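Local coordinates for protein glycosaminoglycan xylosylkinase (Hydra vulgaris, PDB 5XOM) that probably transfers phosphate to xylose in the linker sugars of glycosaminoglycans, as a member of the Fam20 family of secretory-pathway kinases, at residues P258-L261 against D262-T266; S310-S313 against P314-Q317; K380-K384 against E385-I389. One frame throughout, in Å; residues are numbered along the deposited sequence.

Contact 1. Residues P258-L261 against D262-T266; sequences PRLL and DLIDT
L261 O is held by two donors, both tied to D265: the backbone N of D265 lies 2.9 Å away in an almost straight bond (174°), and a water 3.1 Å away donates to the same oxygen. That water also donates to D265 OD1 at 2.6 Å, bridging carbonyl and carboxylate one helical turn apart. At the N-terminal end of the helix, D262 N bonds to P258 O at 2.9 Å. With chi1 at -81°, the D262 carboxylate folds back beside its own N, bringing CG to 3.2 Å from P258 O. A second water, in the plane of the R259 guanidinium at its edge, accepts from NE and donates to D262 OD2. The apolar side chains of I264 and L260 cross obliquely, I264 CD1 4.2 Å from L260 CG. Outside the turn, D262 meets V292 N, D265 meets T325, and R259 reaches Y281. Replacing D262 by an alanine would probably leave R60 and the V292 N-H without their carboxylate partner and free the water linked to R259. With R60 and R322 on D262, and R149 and R322 on D265, both buried carboxylates are likely to stay ionised, which would help hold the first turns of helix 259-273.

Contact 2. Residues S310-S313 against P314-Q317; sequences SILS and PLVQ
L312 O receives the N-H of V316 at 2.9 Å, with 163° at the hydrogen, the i to i+4 bond that opens helix 313-318. S313 O repeats the pattern one residue on, taking Q317 N at 2.8 Å. Aliphatic atoms close in on the same two oxygens. V316 CG2, placed beside its own backbone N and anti to the carbonyl carbon, lies 3.5 Å from L312 O and also touches L312 CB, while Q317 CB lies 3.3 Å from S313 O. On another side of the turn L312 CD2 and L315 CD2 make a looser methyl contact at 4.4 Å.

P314 stands in the first turn, where a residue without an N-H costs the helix no bond, and its CD fits 3.4 Å from I311 O. Behind this first shell, S310 O fixes S313: it accepts both S313 OG at 2.9 Å and S313 N at 3.1 Å, the two donors arriving from the same face of the carbonyl. Q317 runs extended beyond CG (chi2 -178°), carrying its amide to W227 NE1 and the W238 carbonyl.

L312, at the N-cap position, joins a short 3-10 segment to helix 313-318. One flank leans on helix 259-273, with I311 on D270, L312 on F271, P314 on S267 and L315 on I264; S310 and S313 touch W238 of helix 237-240, and W227 packs on S313 and P314.

Contact 3. Residues K380-K384 against E385-I389; sequences KEKNK and ENVII
At N383 the backbone turns out of helix 358-382 with positive phi (74°), and from K384 it winds into one further short turn, so that the carbonyls of N383 and K384 gather the N-H groups of N386, V387 and I388. K384 O has two donors: I388 N at 3.0 Å in a nearly straight bond, and V387 N at 2.9 Å, which stands well above the carbonyl plane. N383 O takes N386 N at 3.1 Å and a weak bond from V387 N.

Among the side chains, K382 spans the turn. Its chain is bent at chi3, close to eclipsed at 8°, and crosses V387 at about a right angle with CE 4.0 Å from CG2; its NZ makes a weak hydrogen bond to C319 O. K384 CG lies 4.2 Å from I388 CG1, an aliphatic contact. E385 has CG between its backbone N and carbonyl carbon (chi1 53°) and bends again at chi2, which brings OE1 back to 3.3 Å from N383 CB.

V387 is the buried member, packed against C319, C378 and F379, beside the C319-C378 disulfide, whereas N383, K384, E385 and N386 are at the surface. The C-terminal end of helix 358-382, broken by the positive phi of N383, leads through the short turn 384-387, which redirects the chain into strand 388-389; that strand pairs parallel with strand 321-322 through bonds of V387 and I389 to L321.

How the contacts relate
Contact 1 touches both of the others. Its centre is about 11 Å from that of contact 2, where I264 CG2 packs against L315 CD1 at 3.7 Å, and about 16 Å from that of contact 3, where L261 CD1 meets I389 CG2 at 3.8 Å. Contacts 2 and 3 do not touch; their nearest atoms are about 6 Å apart. Strand 321-322 connects the three: it follows helix 313-318 of contact 2, pairs with strand 388-389 of contact 3, and supplies R322 to the carboxylates of contact 1. All lie in the Fam20 C-terminal family region. An N-acetylglucosamine of a glycan attached to the protein, not a substrate, lies about 14 Å from the side chain of P258.

Contact 1. Residues P258-L261 against D262-T266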
loop_
_atom_site.group_PDB
_atom_site.type_symbol
_atom_site.label_atom_id
_atom_site.label_comp_id
_atom_site.label_asym_id
_atom_site.label_seq_id
_atom_site.Cartn_x
_atom_site.Cartn_y
_atom_site.Cartn_z
ATOM N N PRO A 258 -6.724 -0.437 25.645
ATOM C CA PRO A 258 -7.657 -0.670 24.535
ATOM C C PRO A 258 -8.499 -1.935 24.627
ATOM O O PRO A 258 -9.293 -2.172 23.710
ATOM C CB PRO A 258 -6.706 -0.751 23.332
ATOM C CG PRO A 258 -5.480 -1.382 23.901
ATOM C CD PRO A 258 -5.352 -0.863 25.315
ATOM N N ARG A 259 -8.368 -2.747 25.680
ATOM C CA ARG A 259 -8.957 -4.084 25.643
ATOM C C ARG A 259 -10.475 -4.032 25.544
ATOM O O ARG A 259 -11.075 -4.761 24.749
ATOM C CB ARG A 259 -8.566 -4.898 26.870
ATOM C CG ARG A 259 -9.108 -6.310 26.796
ATOM C CD ARG A 259 -8.522 -7.084 25.608
ATOM N NE ARG A 259 -7.076 -6.939 25.507
ATOM C CZ ARG A 259 -6.219 -7.705 26.168
ATOM N NH1 ARG A 259 -6.654 -8.670 26.979
ATOM N NH2 ARG A 259 -4.910 -7.509 26.019
ATOM N N LEU A 260 -11.122 -3.193 26.358
ATOM C CA LEU A 260 -12.582 -3.224 26.391
ATOM C C LEU A 260 -13.178 -2.622 25.124
ATOM O O LEU A 260 -14.167 -3.140 24.593
ATOM C CB LEU A 260 -13.104 -2.502 27.638
ATOM C CG LEU A 260 -14.620 -2.312 27.693
ATOM C CD1 LEU A 260 -15.299 -3.641 27.964
ATOM C CD2 LEU A 260 -14.988 -1.317 28.791
ATOM N N LEU A 261 -12.570 -1.559 24.597
ATOM C CA LEU A 261 -13.043 -1.029 23.322
ATOM C C LEU A 261 -12.794 -2.013 22.183
ATOM O O LEU A 261 -13.570 -2.056 21.220
ATOM C CB LEU A 261 -12.388 0.318 23.028
ATOM C CG LEU A 261 -12.837 1.478 23.914
ATOM C CD1 LEU A 261 -12.112 2.757 23.517
ATOM C CD2 LEU A 261 -14.348 1.651 23.823
ATOM N N ASP A 262 -11.722 -2.806 22.268
ATOM C CA ASP A 262 -11.523 -3.871 21.288
ATOM C C ASP A 262 -12.670 -4.872 21.334
ATOM O O ASP A 262 -13.199 -5.271 20.289
ATOM C CB ASP A 262 -10.185 -4.576 21.517
ATOM C CG ASP A 262 -9.003 -3.811 20.932
ATOM O OD1 ASP A 262 -9.199 -2.685 20.418
ATOM O OD2 ASP A 262 -7.874 -4.339 20.987
ATOM N N LEU A 263 -13.069 -5.296 22.538
ATOM C CA LEU A 263 -14.160 -6.264 22.630
ATOM C C LEU A 263 -15.480 -5.678 22.149
ATOM O O LEU A 263 -16.328 -6.413 21.629
ATOM C CB LEU A 263 -14.315 -6.778 24.062
ATOM C CG LEU A 263 -13.148 -7.557 24.670
ATOM C CD1 LEU A 263 -13.478 -7.982 26.094
ATOM C CD2 LEU A 263 -12.786 -8.766 23.816
ATOM N N ILE A 264 -15.661 -4.364 22.283
ATOM C CA ILE A 264 -16.870 -3.735 21.762
ATOM C C ILE A 264 -16.824 -3.674 20.236
ATOM O O ILE A 264 -17.824 -3.963 19.565
ATOM C CB ILE A 264 -17.063 -2.351 22.406
ATOM C CG1 ILE A 264 -17.223 -2.505 23.927
ATOM C CG2 ILE A 264 -18.273 -1.656 21.814
ATOM C CD1 ILE A 264 -17.340 -1.200 24.706
ATOM N N ASP A 265 -15.669 -3.304 19.663
ATOM C CA ASP A 265 -15.467 -3.428 18.218
ATOM C C ASP A 265 -15.813 -4.830 17.737
ATOM O O ASP A 265 -16.569 -5.010 16.774
ATOM C CB ASP A 265 -14.012 -3.120 17.841
ATOM C CG ASP A 265 -13.697 -1.633 17.793
ATOM O OD1 ASP A 265 -14.632 -0.806 17.819
ATOM O OD2 ASP A 265 -12.493 -1.299 17.699
ATOM N N THR A 266 -15.232 -5.841 18.389
ATOM C CA THR A 266 -15.392 -7.216 17.939
ATOM C C THR A 266 -16.815 -7.722 18.154
ATOM O O THR A 266 -17.276 -8.595 17.408
ATOM C CB THR A 266 -14.360 -8.105 18.639
ATOM O OG1 THR A 266 -13.044 -7.694 18.245
ATOM C CG2 THR A 266 -14.544 -9.578 18.272
HETATM O O HOH W 1 -6.478 -5.075 23.374
HETATM O O HOH W 2 -15.253 0.241 20.102
#

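Contact 2. Residues S310-S313 against P314-Q317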
loop_
_atom_site.group_PDB
_atom_site.type_symbol
_atom_site.label_atom_id
_atom_site.label_comp_id
_atom_site.label_asym_id
_atom_site.label_seq_id
_atom_site.Cartn_x
_atom_site.Cartn_y
_atom_site.Cartn_z
ATOM N N SER A 310 -28.006 -10.453 21.503
ATOM C CA SER A 310 -27.165 -10.717 22.666
ATOM C C SER A 310 -25.678 -10.634 22.336
ATOM O O SER A 310 -24.868 -10.401 23.240
ATOM C CB SER A 310 -27.486 -12.092 23.257
ATOM O OG SER A 310 -27.224 -13.126 22.317
ATOM N N ILE A 311 -25.299 -10.835 21.070
ATOM C CA ILE A 311 -23.892 -10.700 20.691
ATOM C C ILE A 311 -23.398 -9.282 20.946
ATOM O O ILE A 311 -22.229 -9.073 21.304
ATOM C CB ILE A 311 -23.702 -11.110 19.218
ATOM C CG1 ILE A 311 -24.205 -12.543 18.995
ATOM C CG2 ILE A 311 -22.242 -10.964 18.810
ATOM C CD1 ILE A 311 -24.157 -13.005 17.517
ATOM N N LEU A 312 -24.280 -8.288 20.804
ATOM C CA LEU A 312 -23.924 -6.888 20.992
ATOM C C LEU A 312 -23.870 -6.475 22.458
ATOM O O LEU A 312 -23.709 -5.283 22.730
ATOM C CB LEU A 312 -24.927 -5.983 20.265
ATOM C CG LEU A 312 -24.788 -5.750 18.767
ATOM C CD1 LEU A 312 -25.967 -4.915 18.303
ATOM C CD2 LEU A 312 -23.455 -5.084 18.414
ATOM N N SER A 313 -23.998 -7.418 23.393
ATOM C CA SER A 313 -24.038 -7.081 24.815
ATOM C C SER A 313 -22.897 -6.184 25.287
ATOM O O SER A 313 -23.170 -5.269 26.083
ATOM C CB SER A 313 -24.071 -8.364 25.653
ATOM O OG SER A 313 -25.376 -8.903 25.701
ATOM N N PRO A 314 -21.634 -6.373 24.874
ATOM C CA PRO A 314 -20.600 -5.415 25.302
ATOM C C PRO A 314 -20.928 -3.983 24.924
ATOM O O PRO A 314 -20.734 -3.079 25.742
ATOM C CB PRO A 314 -19.340 -5.919 24.585
ATOM C CG PRO A 314 -19.578 -7.371 24.412
ATOM C CD PRO A 314 -21.043 -7.498 24.126
ATOM N N LEU A 315 -21.452 -3.745 23.716
ATOM C CA LEU A 315 -21.804 -2.379 23.350
ATOM C C LEU A 315 -23.042 -1.903 24.099
ATOM O O LEU A 315 -23.067 -0.777 24.608
ATOM C CB LEU A 315 -22.022 -2.265 21.838
ATOM C CG LEU A 315 -22.544 -0.904 21.377
ATOM C CD1 LEU A 315 -21.435 0.134 21.428
ATOM C CD2 LEU A 315 -23.117 -1.015 19.973
ATOM N N VAL A 316 -24.062 -2.757 24.203
ATOM C CA VAL A 316 -25.336 -2.334 24.784
ATOM C C VAL A 316 -25.194 -2.067 26.279
ATOM O O VAL A 316 -25.779 -1.116 26.810
ATOM C CB VAL A 316 -26.423 -3.385 24.495
ATOM C CG1 VAL A 316 -27.692 -3.077 25.269
ATOM C CG2 VAL A 316 -26.720 -3.439 22.998
ATOM N N GLN A 317 -24.419 -2.896 26.981
ATOM C CA GLN A 317 -24.296 -2.727 28.424
ATOM C C GLN A 317 -23.247 -1.683 28.792
ATOM O O GLN A 317 -23.419 -0.959 29.778
ATOM C CB GLN A 317 -23.994 -4.074 29.087
ATOM C CG GLN A 317 -25.179 -5.044 29.036
ATOM C CD GLN A 317 -24.901 -6.364 29.724
ATOM O OE1 GLN A 317 -23.751 -6.738 29.946
ATOM N NE2 GLN A 317 -25.960 -7.079 30.087
#

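Contact 3. Residues K380-K384 against E385-I389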
loop_
_atom_site.group_PDB
_atom_site.type_symbol
_atom_site.label_atom_id
_atom_site.label_comp_id
_atom_site.label_asym_id
_atom_site.label_seq_id
_atom_site.Cartn_x
_atom_site.Cartn_y
_atom_site.Cartn_z
ATOM N N LYS A 380 -28.754 8.416 23.717
ATOM C CA LYS A 380 -29.906 8.998 24.395
ATOM C C LYS A 380 -29.785 8.883 25.908
ATOM O O LYS A 380 -30.222 9.780 26.642
ATOM C CB LYS A 380 -31.195 8.330 23.908
ATOM C CG LYS A 380 -32.348 8.378 24.903
ATOM C CD LYS A 380 -33.696 8.566 24.222
ATOM C CE LYS A 380 -33.786 9.930 23.537
ATOM N NZ LYS A 380 -35.179 10.262 23.110
ATOM N N GLU A 381 -29.171 7.810 26.395
ATOM C CA GLU A 381 -29.199 7.488 27.813
ATOM C C GLU A 381 -27.888 7.789 28.528
ATOM O O GLU A 381 -27.827 7.660 29.755
ATOM C CB GLU A 381 -29.584 6.022 27.990
ATOM C CG GLU A 381 -30.930 5.712 27.348
ATOM C CD GLU A 381 -31.261 4.236 27.322
ATOM O OE1 GLU A 381 -30.419 3.423 27.761
ATOM O OE2 GLU A 381 -32.368 3.890 26.859
ATOM N N LYS A 382 -26.847 8.208 27.802
ATOM C CA LYS A 382 -25.605 8.631 28.436
ATOM C C LYS A 382 -24.992 9.877 27.807
ATOM O O LYS A 382 -23.983 10.364 28.326
ATOM C CB LYS A 382 -24.580 7.481 28.399
ATOM C CG LYS A 382 -24.871 6.362 29.398
ATOM C CD LYS A 382 -23.667 5.459 29.679
ATOM C CE LYS A 382 -22.370 5.983 29.064
ATOM N NZ LYS A 382 -21.165 5.242 29.548
ATOM N N ASN A 383 -25.582 10.416 26.731
ATOM C CA ASN A 383 -25.084 11.549 25.948
ATOM C C ASN A 383 -23.906 11.136 25.077
ATOM O O ASN A 383 -23.037 10.368 25.507
ATOM C CB ASN A 383 -24.719 12.745 26.837
ATOM C CG ASN A 383 -25.890 13.224 27.677
ATOM O OD1 ASN A 383 -27.034 13.247 27.217
ATOM N ND2 ASN A 383 -25.607 13.615 28.910
ATOM N N LYS A 384 -23.886 11.654 23.843
ATOM C CA LYS A 384 -22.952 11.193 22.813
ATOM C C LYS A 384 -21.497 11.264 23.260
ATOM O O LYS A 384 -20.752 10.290 23.125
ATOM C CB LYS A 384 -23.160 12.030 21.545
ATOM C CG LYS A 384 -22.336 11.588 20.352
ATOM C CD LYS A 384 -22.815 12.310 19.102
ATOM C CE LYS A 384 -22.152 11.799 17.837
ATOM N NZ LYS A 384 -21.127 12.734 17.305
ATOM N N GLU A 385 -21.071 12.412 23.796
ATOM C CA GLU A 385 -19.658 12.603 24.132
ATOM C C GLU A 385 -19.207 11.823 25.362
ATOM O O GLU A 385 -18.018 11.878 25.683
ATOM C CB GLU A 385 -19.311 14.092 24.292
ATOM C CG GLU A 385 -20.164 14.897 25.252
ATOM C CD GLU A 385 -21.563 15.133 24.724
ATOM O OE1 GLU A 385 -22.528 14.852 25.465
ATOM O OE2 GLU A 385 -21.701 15.507 23.542
ATOM N N ASN A 386 -20.100 11.127 26.074
ATOM C CA ASN A 386 -19.630 10.163 27.069
ATOM C C ASN A 386 -19.614 8.729 26.543
ATOM O O ASN A 386 -19.130 7.825 27.242
ATOM C CB ASN A 386 -20.492 10.195 28.342
ATOM C CG ASN A 386 -20.629 11.593 28.916
ATOM O OD1 ASN A 386 -21.743 12.052 29.178
ATOM N ND2 ASN A 386 -19.518 12.291 29.062
ATOM N N VAL A 387 -20.136 8.494 25.343
ATOM C CA VAL A 387 -20.098 7.178 24.710
ATOM C C VAL A 387 -18.957 7.079 23.707
ATOM O O VAL A 387 -18.264 6.066 23.653
ATOM C CB VAL A 387 -21.453 6.859 24.040
ATOM C CG1 VAL A 387 -21.292 5.704 23.057
ATOM C CG2 VAL A 387 -22.503 6.540 25.094
ATOM N N ILE A 388 -18.762 8.111 22.892
ATOM C CA ILE A 388 -17.691 8.120 21.904
ATOM C C ILE A 388 -16.375 8.418 22.612
ATOM O O ILE A 388 -16.189 9.507 23.162
ATOM C CB ILE A 388 -17.978 9.153 20.805
ATOM C CG1 ILE A 388 -19.276 8.795 20.079
ATOM C CG2 ILE A 388 -16.813 9.255 19.846
ATOM C CD1 ILE A 388 -19.333 7.345 19.620
ATOM N N ILE A 389 -15.459 7.449 22.602
ATOM C CA ILE A 389 -14.140 7.593 23.212
ATOM C C ILE A 389 -13.101 7.706 22.107
ATOM O O ILE A 389 -12.937 6.785 21.296
ATOM C CB ILE A 389 -13.804 6.429 24.159
ATOM C CG1 ILE A 389 -14.586 6.543 25.468
ATOM C CG2 ILE A 389 -12.320 6.416 24.475
ATOM C CD1 ILE A 389 -15.863 5.794 25.487
#